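PDB 5ZRU: alpha-1,3-glucanase from Bacillus circulans, which probably hydrolyses alpha-1,3-glucan as a glycoside hydrolase of family 87, this chain being its catalytic unit, with calcium and zinc ions bound. Local coordinates for residues F396-I410 and T421-R435. Residues are numbered along the deposited sequence; the frame is centred on the assembly and turned at random.
Sequences FSYNTIENNWRAAGI and THNLIVDTVGGSAIR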
ATOM      1  N   PHE A 396      11.757  -4.909  -4.872  1.00 10.01           N
ATOM      2  CA  PHE A 396      10.920  -4.301  -3.834  1.00 10.03           C
ATOM      3  C   PHE A 396      11.683  -4.437  -2.520  1.00 10.37           C
ATOM      4  O   PHE A 396      11.624  -5.495  -1.885  1.00  9.79           O
ATOM      5  CB  PHE A 396       9.552  -4.997  -3.714  1.00  7.98           C
ATOM      6  CG  PHE A 396       8.669  -4.885  -4.939  1.00 10.04           C
ATOM      7  CD1 PHE A 396       8.625  -3.721  -5.696  1.00  9.49           C
ATOM      8  CD2 PHE A 396       7.860  -5.953  -5.314  1.00 11.05           C
ATOM      9  CE1 PHE A 396       7.797  -3.636  -6.822  1.00 10.95           C
ATOM     10  CE2 PHE A 396       7.029  -5.872  -6.430  1.00  8.26           C
ATOM     11  CZ  PHE A 396       6.998  -4.721  -7.187  1.00  9.69           C
ATOM     12  N   SER A 397      12.390  -3.390  -2.088  1.00  8.31           N
ATOM     13  CA  SER A 397      13.260  -3.555  -0.930  1.00 10.31           C
ATOM     14  C   SER A 397      13.140  -2.389   0.038  1.00  8.97           C
ATOM     15  O   SER A 397      12.873  -1.257  -0.357  1.00  8.34           O
ATOM     16  CB  SER A 397      14.732  -3.733  -1.358  1.00 11.85           C
ATOM     17  OG  SER A 397      14.883  -4.990  -2.013  1.00 14.10           O
ATOM     18  N   TYR A 398      13.352  -2.694   1.322  1.00  8.14           N
ATOM     19  CA  TYR A 398      13.370  -1.687   2.391  1.00  9.60           C
ATOM     20  C   TYR A 398      12.040  -0.948   2.493  1.00  9.88           C
ATOM     21  O   TYR A 398      12.003   0.264   2.703  1.00  8.82           O
ATOM     22  CB  TYR A 398      14.524  -0.699   2.208  1.00 11.05           C
ATOM     23  CG  TYR A 398      15.878  -1.356   2.387  1.00 10.61           C
ATOM     24  CD1 TYR A 398      16.403  -1.567   3.658  1.00 10.17           C
ATOM     25  CD2 TYR A 398      16.614  -1.781   1.287  1.00 11.88           C
ATOM     26  CE1 TYR A 398      17.641  -2.177   3.828  1.00 11.72           C
ATOM     27  CE2 TYR A 398      17.851  -2.389   1.448  1.00 11.92           C
ATOM     28  CZ  TYR A 398      18.350  -2.589   2.715  1.00 15.16           C
ATOM     29  OH  TYR A 398      19.579  -3.194   2.853  1.00 18.26           O
ATOM     30  N   ASN A 399      10.939  -1.682   2.384  1.00  8.05           N
ATOM     31  CA  ASN A 399       9.609  -1.100   2.490  1.00  8.95           C
ATOM     32  C   ASN A 399       8.905  -1.618   3.733  1.00 10.56           C
ATOM     33  O   ASN A 399       9.186  -2.720   4.210  1.00  9.22           O
ATOM     34  CB  ASN A 399       8.764  -1.427   1.258  1.00  8.36           C
ATOM     35  CG  ASN A 399       9.404  -0.939  -0.015  1.00  9.34           C
ATOM     36  OD1 ASN A 399       9.592   0.265  -0.197  1.00  8.00           O
ATOM     37  ND2 ASN A 399       9.779  -1.873  -0.899  1.00  9.96           N
ATOM     38  N   THR A 400       7.998  -0.801   4.261  1.00  8.18           N
ATOM     39  CA  THR A 400       7.098  -1.202   5.334  1.00  7.99           C
ATOM     40  C   THR A 400       5.694  -1.275   4.753  1.00  9.77           C
ATOM     41  O   THR A 400       5.142  -0.258   4.318  1.00  9.46           O
ATOM     42  CB  THR A 400       7.155  -0.230   6.510  1.00 10.95           C
ATOM     43  OG1 THR A 400       8.477  -0.240   7.063  1.00  9.28           O
ATOM     44  CG2 THR A 400       6.165  -0.649   7.579  1.00  9.66           C
ATOM     45  N   ILE A 401       5.132  -2.476   4.745  1.00  9.72           N
ATOM     46  CA  ILE A 401       3.910  -2.787   4.016  1.00  7.63           C
ATOM     47  C   ILE A 401       2.897  -3.260   5.047  1.00 10.16           C
ATOM     48  O   ILE A 401       3.012  -4.372   5.575  1.00 11.35           O
ATOM     49  CB  ILE A 401       4.160  -3.842   2.930  1.00  7.13           C
ATOM     50  CG1 ILE A 401       5.295  -3.348   2.023  1.00  7.55           C
ATOM     51  CG2 ILE A 401       2.871  -4.128   2.133  1.00  8.22           C
ATOM     52  CD1 ILE A 401       5.819  -4.372   1.065  1.00 12.37           C
ATOM     53  N   GLU A 402       1.903  -2.420   5.329  1.00  9.95           N
ATOM     54  CA  GLU A 402       1.003  -2.605   6.460  1.00 10.00           C
ATOM     55  C   GLU A 402      -0.453  -2.563   6.016  1.00  8.37           C
ATOM     56  O   GLU A 402      -0.813  -1.828   5.098  1.00  9.68           O
ATOM     57  CB  GLU A 402       1.228  -1.512   7.510  1.00 11.87           C
ATOM     58  CG  GLU A 402       2.612  -1.524   8.172  1.00 10.38           C
ATOM     59  CD  GLU A 402       2.947  -0.197   8.825  1.00 13.61           C
ATOM     60  OE1 GLU A 402       2.711   0.860   8.191  1.00 12.04           O
ATOM     61  OE2 GLU A 402       3.443  -0.200   9.974  1.00 12.67           O
ATOM     62  N   ASN A 403      -1.286  -3.356   6.697  1.00  7.11           N
ATOM     63  CA  ASN A 403      -2.749  -3.244   6.649  1.00  7.21           C
ATOM     64  C   ASN A 403      -3.333  -3.513   5.265  1.00  8.42           C
ATOM     65  O   ASN A 403      -4.415  -3.021   4.944  1.00  8.21           O
ATOM     66  CB  ASN A 403      -3.229  -1.882   7.153  1.00  8.96           C
ATOM     67  CG  ASN A 403      -2.775  -1.590   8.569  1.00 12.16           C
ATOM     68  OD1 ASN A 403      -1.977  -0.682   8.790  1.00 15.98           O
ATOM     69  ND2 ASN A 403      -3.276  -2.359   9.533  1.00 11.77           N
ATOM     70  N   ASN A 404      -2.631  -4.293   4.437  1.00  9.77           N
ATOM     71  CA  ASN A 404      -3.213  -4.758   3.179  1.00  9.97           C
ATOM     72  C   ASN A 404      -4.543  -5.446   3.480  1.00  9.87           C
ATOM     73  O   ASN A 404      -4.638  -6.226   4.428  1.00 10.92           O
ATOM     74  CB  ASN A 404      -2.270  -5.743   2.499  1.00 13.78           C
ATOM     75  CG  ASN A 404      -2.039  -5.421   1.056  1.00 16.06           C
ATOM     76  OD1 ASN A 404      -1.256  -4.533   0.747  1.00 20.57           O
ATOM     77  ND2 ASN A 404      -2.713  -6.125   0.162  1.00 17.17           N
ATOM     78  N   TRP A 405      -5.599  -5.130   2.718  1.00  8.43           N
ATOM     79  CA  TRP A 405      -6.894  -5.768   2.961  1.00 10.74           C
ATOM     80  C   TRP A 405      -7.360  -6.639   1.800  1.00  9.58           C
ATOM     81  O   TRP A 405      -8.513  -7.080   1.787  1.00 10.33           O
ATOM     82  CB  TRP A 405      -7.971  -4.740   3.319  1.00  9.51           C
ATOM     83  CG  TRP A 405      -8.023  -3.457   2.527  1.00  9.58           C
ATOM     84  CD1 TRP A 405      -7.320  -2.309   2.773  1.00 10.39           C
ATOM     85  CD2 TRP A 405      -8.857  -3.182   1.393  1.00  8.94           C
ATOM     86  NE1 TRP A 405      -7.660  -1.343   1.857  1.00  9.38           N
ATOM     87  CE2 TRP A 405      -8.600  -1.855   0.996  1.00  8.52           C
ATOM     88  CE3 TRP A 405      -9.791  -3.932   0.674  1.00 10.50           C
ATOM     89  CZ2 TRP A 405      -9.230  -1.265  -0.100  1.00  8.91           C
ATOM     90  CZ3 TRP A 405     -10.431  -3.340  -0.416  1.00 10.30           C
ATOM     91  CH2 TRP A 405     -10.149  -2.019  -0.789  1.00  9.74           C
ATOM     92  N   ARG A 406      -6.495  -6.900   0.831  1.00 10.44           N
ATOM     93  CA  ARG A 406      -6.784  -7.891  -0.194  1.00  7.69           C
ATOM     94  C   ARG A 406      -5.466  -8.388  -0.761  1.00  9.83           C
ATOM     95  O   ARG A 406      -4.521  -7.609  -0.913  1.00 12.05           O
ATOM     96  CB  ARG A 406      -7.654  -7.307  -1.314  1.00  8.25           C
ATOM     97  CG  ARG A 406      -7.907  -8.296  -2.446  1.00 12.08           C
ATOM     98  CD  ARG A 406      -8.807  -7.715  -3.516  1.00 14.04           C
ATOM     99  NE  ARG A 406      -9.078  -8.715  -4.538  1.00 16.41           N
ATOM    100  CZ  ARG A 406      -9.916  -8.536  -5.549  1.00 21.50           C
ATOM    101  NH1 ARG A 406     -10.563  -7.387  -5.672  1.00 15.72           N
ATOM    102  NH2 ARG A 406     -10.102  -9.509  -6.439  1.00 19.25           N
ATOM    103  N   ALA A 407      -5.410  -9.681  -1.065  1.00  8.63           N
ATOM    104  CA  ALA A 407      -4.250 -10.286  -1.750  1.00 10.75           C
ATOM    105  C   ALA A 407      -3.029 -10.164  -0.830  1.00 10.67           C
ATOM    106  O   ALA A 407      -3.135 -10.446   0.372  1.00  9.39           O
ATOM    107  CB  ALA A 407      -4.080  -9.683  -3.144  1.00  9.97           C
ATOM    108  N   ALA A 408      -1.858  -9.773  -1.342  1.00  8.90           N
ATOM    109  CA  ALA A 408      -0.625  -9.898  -0.573  1.00 10.31           C
ATOM    110  C   ALA A 408       0.126  -8.575  -0.492  1.00  9.43           C
ATOM    111  O   ALA A 408      -0.036  -7.687  -1.327  1.00  9.71           O
ATOM    112  CB  ALA A 408       0.293 -10.967  -1.176  1.00 10.69           C
ATOM    113  N   GLY A 409       0.993  -8.465   0.519  1.00  9.40           N
ATOM    114  CA  GLY A 409       1.864  -7.302   0.596  1.00  9.37           C
ATOM    115  C   GLY A 409       2.801  -7.185  -0.595  1.00  8.91           C
ATOM    116  O   GLY A 409       2.993  -6.095  -1.145  1.00  8.20           O
ATOM    117  N   ILE A 410       3.402  -8.303  -1.008  1.00  6.31           N
ATOM    118  CA  ILE A 410       4.311  -8.351  -2.149  1.00  7.76           C
ATOM    119  C   ILE A 410       3.934  -9.551  -3.000  1.00  8.21           C
ATOM    120  O   ILE A 410       3.687 -10.635  -2.463  1.00  8.59           O
ATOM    121  CB  ILE A 410       5.786  -8.462  -1.708  1.00  9.15           C
ATOM    122  CG1 ILE A 410       6.199  -7.224  -0.909  1.00  8.63           C
ATOM    123  CG2 ILE A 410       6.699  -8.707  -2.920  1.00  8.69           C
ATOM    124  CD1 ILE A 410       7.645  -7.259  -0.434  1.00 10.34           C
ATOM    125  N   THR A 421      13.648  -7.683  -0.701  1.00  9.59           N
ATOM    126  CA  THR A 421      14.521  -7.875   0.453  1.00  8.07           C
ATOM    127  C   THR A 421      14.345  -6.743   1.457  1.00  9.42           C
ATOM    128  O   THR A 421      13.980  -5.625   1.100  1.00  9.04           O
ATOM    129  CB  THR A 421      16.009  -7.953   0.056  1.00 11.16           C
ATOM    130  OG1 THR A 421      16.465  -6.645  -0.308  1.00 13.46           O
ATOM    131  CG2 THR A 421      16.237  -8.910  -1.114  1.00 11.37           C
ATOM    132  N   HIS A 422      14.629  -7.046   2.720  1.00  7.93           N
ATOM    133  CA  HIS A 422      14.681  -6.036   3.781  1.00  8.78           C
ATOM    134  C   HIS A 422      13.333  -5.348   3.985  1.00  9.82           C
ATOM    135  O   HIS A 422      13.260  -4.155   4.279  1.00  9.84           O
ATOM    136  CB  HIS A 422      15.797  -5.025   3.503  1.00 11.25           C
ATOM    137  CG  HIS A 422      17.159  -5.650   3.526  1.00 11.94           C
ATOM    138  ND1 HIS A 422      17.766  -6.155   2.395  1.00 18.33           N
ATOM    139  CD2 HIS A 422      17.996  -5.920   4.556  1.00  9.98           C
ATOM    140  CE1 HIS A 422      18.931  -6.680   2.724  1.00 12.00           C
ATOM    141  NE2 HIS A 422      19.101  -6.544   4.025  1.00 13.48           N
ATOM    142  N   ASN A 423      12.256  -6.113   3.876  1.00  9.05           N
ATOM    143  CA  ASN A 423      10.921  -5.561   4.034  1.00  8.94           C
ATOM    144  C   ASN A 423      10.345  -5.925   5.393  1.00  8.44           C
ATOM    145  O   ASN A 423      10.778  -6.875   6.055  1.00  9.18           O
ATOM    146  CB  ASN A 423       9.997  -6.059   2.919  1.00  8.62           C
ATOM    147  CG  ASN A 423      10.439  -5.584   1.559  1.00 10.46           C
ATOM    148  OD1 ASN A 423      10.562  -4.382   1.324  1.00  9.42           O
ATOM    149  ND2 ASN A 423      10.694  -6.528   0.654  1.00  6.24           N
ATOM    150  N   LEU A 424       9.358  -5.139   5.806  1.00  9.37           N
ATOM    151  CA  LEU A 424       8.573  -5.388   7.010  1.00  8.63           C
ATOM    152  C   LEU A 424       7.117  -5.402   6.579  1.00  9.50           C
ATOM    153  O   LEU A 424       6.627  -4.418   6.014  1.00 10.97           O
ATOM    154  CB  LEU A 424       8.834  -4.303   8.069  1.00  8.13           C
ATOM    155  CG  LEU A 424       8.003  -4.260   9.355  1.00 15.43           C
ATOM    156  CD1 LEU A 424       8.175  -5.542  10.167  1.00 11.19           C
ATOM    157  CD2 LEU A 424       8.395  -3.031  10.189  1.00 15.99           C
ATOM    158  N   ILE A 425       6.438  -6.526   6.795  1.00  8.54           N
ATOM    159  CA  ILE A 425       5.094  -6.728   6.271  1.00  8.22           C
ATOM    160  C   ILE A 425       4.213  -7.140   7.438  1.00  9.72           C
ATOM    161  O   ILE A 425       4.436  -8.200   8.033  1.00  9.82           O
ATOM    162  CB  ILE A 425       5.064  -7.789   5.155  1.00  9.89           C
ATOM    163  CG1 ILE A 425       6.131  -7.478   4.096  1.00  8.82           C
ATOM    164  CG2 ILE A 425       3.683  -7.805   4.491  1.00  6.85           C
ATOM    165  CD1 ILE A 425       6.305  -8.576   3.040  1.00  9.78           C
ATOM    166  N   VAL A 426       3.212  -6.312   7.763  1.00 10.16           N
ATOM    167  CA  VAL A 426       2.483  -6.424   9.026  1.00 10.11           C
ATOM    168  C   VAL A 426       0.980  -6.309   8.791  1.00 10.05           C
ATOM    169  O   VAL A 426       0.523  -5.434   8.049  1.00 12.81           O
ATOM    170  CB  VAL A 426       2.940  -5.340  10.026  1.00 11.38           C
ATOM    171  CG1 VAL A 426       2.287  -5.555  11.402  1.00 13.20           C
ATOM    172  CG2 VAL A 426       4.451  -5.326  10.147  1.00 13.29           C
ATOM    173  N   ASP A 427       0.209  -7.192   9.440  1.00 10.94           N
ATOM    174  CA  ASP A 427      -1.244  -7.028   9.597  1.00 11.98           C
ATOM    175  C   ASP A 427      -2.018  -7.112   8.275  1.00 12.93           C
ATOM    176  O   ASP A 427      -2.894  -6.292   8.003  1.00 14.01           O
ATOM    177  CB  ASP A 427      -1.563  -5.704  10.309  1.00 10.38           C
ATOM    178  CG  ASP A 427      -1.176  -5.715  11.770  1.00 14.34           C
ATOM    179  OD1 ASP A 427      -1.100  -6.815  12.349  1.00 11.14           O
ATOM    180  OD2 ASP A 427      -0.963  -4.620  12.337  1.00 12.87           O
ATOM    181  N   THR A 428      -1.723  -8.122   7.459  1.00 13.21           N
ATOM    182  CA  THR A 428      -2.542  -8.303   6.262  1.00 11.08           C
ATOM    183  C   THR A 428      -3.913  -8.850   6.645  1.00 10.41           C
ATOM    184  O   THR A 428      -4.080  -9.511   7.673  1.00 12.29           O
ATOM    185  CB  THR A 428      -1.875  -9.243   5.248  1.00 11.22           C
ATOM    186  OG1 THR A 428      -1.774 -10.560   5.797  1.00 11.17           O
ATOM    187  CG2 THR A 428      -0.486  -8.742   4.881  1.00 10.22           C
ATOM    188  N   VAL A 429      -4.905  -8.562   5.804  1.00  8.40           N
ATOM    189  CA  VAL A 429      -6.275  -9.027   6.002  1.00 10.08           C
ATOM    190  C   VAL A 429      -6.719  -9.746   4.740  1.00  9.15           C
ATOM    191  O   VAL A 429      -6.625  -9.189   3.642  1.00 10.49           O
ATOM    192  CB  VAL A 429      -7.242  -7.870   6.330  1.00 11.34           C
ATOM    193  CG1 VAL A 429      -8.683  -8.381   6.351  1.00 10.46           C
ATOM    194  CG2 VAL A 429      -6.882  -7.229   7.683  1.00 11.26           C
ATOM    195  N   GLY A 430      -7.203 -10.977   4.896  1.00 10.31           N
ATOM    196  CA  GLY A 430      -7.691 -11.721   3.753  1.00 10.42           C
ATOM    197  C   GLY A 430      -6.615 -12.215   2.819  1.00  9.15           C
ATOM    198  O   GLY A 430      -6.921 -12.616   1.693  1.00  8.17           O
ATOM    199  N   GLY A 431      -5.358 -12.213   3.249  1.00  9.41           N
ATOM    200  CA  GLY A 431      -4.304 -12.620   2.341  1.00  9.83           C
ATOM    201  C   GLY A 431      -2.973 -12.933   2.990  1.00  9.91           C
ATOM    202  O   GLY A 431      -2.927 -13.541   4.059  1.00  9.74           O
ATOM    203  N   SER A 432      -1.888 -12.498   2.357  1.00  8.03           N
ATOM    204  CA  SER A 432      -0.551 -13.008   2.632  1.00  9.17           C
ATOM    205  C   SER A 432       0.420 -11.844   2.712  1.00  9.27           C
ATOM    206  O   SER A 432       0.173 -10.779   2.150  1.00  7.55           O
ATOM    207  CB  SER A 432      -0.088 -13.971   1.527  1.00 10.07           C
ATOM    208  OG  SER A 432      -1.056 -14.984   1.297  1.00 10.11           O
ATOM    209  N   ALA A 433       1.540 -12.052   3.409  1.00  9.47           N
ATOM    210  CA  ALA A 433       2.621 -11.082   3.291  1.00  9.11           C
ATOM    211  C   ALA A 433       3.253 -11.152   1.911  1.00  8.28           C
ATOM    212  O   ALA A 433       3.555 -10.119   1.303  1.00  6.82           O
ATOM    213  CB  ALA A 433       3.687 -11.311   4.360  1.00  7.27           C
ATOM    214  N   ILE A 434       3.438 -12.368   1.398  1.00  8.39           N
ATOM    215  CA  ILE A 434       4.087 -12.629   0.121  1.00  8.59           C
ATOM    216  C   ILE A 434       3.267 -13.677  -0.616  1.00  9.20           C
ATOM    217  O   ILE A 434       2.902 -14.701  -0.027  1.00  9.14           O
ATOM    218  CB  ILE A 434       5.526 -13.148   0.307  1.00 10.52           C
ATOM    219  CG1 ILE A 434       6.448 -12.063   0.853  1.00  9.00           C
ATOM    220  CG2 ILE A 434       6.075 -13.702  -1.011  1.00  7.72           C
ATOM    221  CD1 ILE A 434       7.756 -12.627   1.364  1.00  9.69           C
ATOM    222  N   ARG A 435       2.997 -13.444  -1.905  1.00  8.48           N
ATOM    223  CA  ARG A 435       2.366 -14.479  -2.705  1.00  9.11           C
ATOM    224  C   ARG A 435       3.001 -14.534  -4.088  1.00 11.17           C
ATOM    225  O   ARG A 435       3.533 -13.543  -4.601  1.00  8.09           O
ATOM    226  CB  ARG A 435       0.839 -14.290  -2.818  1.00 10.70           C
ATOM    227  CG  ARG A 435       0.371 -13.247  -3.834  1.00 10.36           C
ATOM    228  CD  ARG A 435      -1.154 -13.232  -3.903  1.00  9.78           C
ATOM    229  NE  ARG A 435      -1.645 -12.173  -4.784  1.00  9.58           N
ATOM    230  CZ  ARG A 435      -2.825 -12.205  -5.394  1.00 10.67           C
ATOM    231  NH1 ARG A 435      -3.637 -13.245  -5.225  1.00 14.11           N
ATOM    232  NH2 ARG A 435      -3.192 -11.201  -6.183  1.00 10.02           N
TER
HETATM  233  O   HOH W   1      -5.146  -4.420   8.644  1.00 11.82           O
HETATM  234  O   HOH W   2      -7.946 -11.198  -0.230  1.00  9.75           O
HETATM  235  O   HOH W   3      -4.020  -8.700   2.284  1.00 11.72           O
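The ring of Y398 lies alongside that of H422, their planes only 6° apart but slid so far that they barely overlap. Both side chains hold CG beside the backbone N (chi1 -67° in Y398), which lays them side by side, pointing the same way. H422 CB sits over the centre of the tyrosine ring, 3.5 Å from its centroid, a CH-pi contact, while Y398 OH lies over the imidazole face. Replacing Y398 by an alanine would probably uncover that face of H422 and leave its CB without the ring it packs on. T421 OG1, in plane at the imidazole edge, is hydrogen-bonded to H422 ND1 and, at 2.9 Å, to S397 OG.

Inward of this pair, N423 OD1 accepts from N399 N at 2.9 Å in the plane of its own carbonyl; N423 ND2 gives a nearly straight N-H (170°) to F396 O, though tilted from that carbonyl's plane. N399 repeats this grip one turn back, on S368 N and V365 O, a two-rung asparagine stack like the ladders of pectate-lyase-type helices. I410 CD1 packs on N423 ND2 at 3.3 Å and on I425 CD1.

Strands 400-402 and 424-426 pair in parallel, I401 N bonding to L424 O, their axes 4.7 Å apart at closest approach. Beyond the loop, A407 CB lies 3.4 Å above the guanidinium plane of R435, offset toward its rim. The arginine passes A408 CB and reaches a salt bridge with D376, beside the calcium ligand D375. Corners at G409 and A433 mark successive coils of the right-handed parallel beta-helix of the pectate-lyase-like catalytic domain.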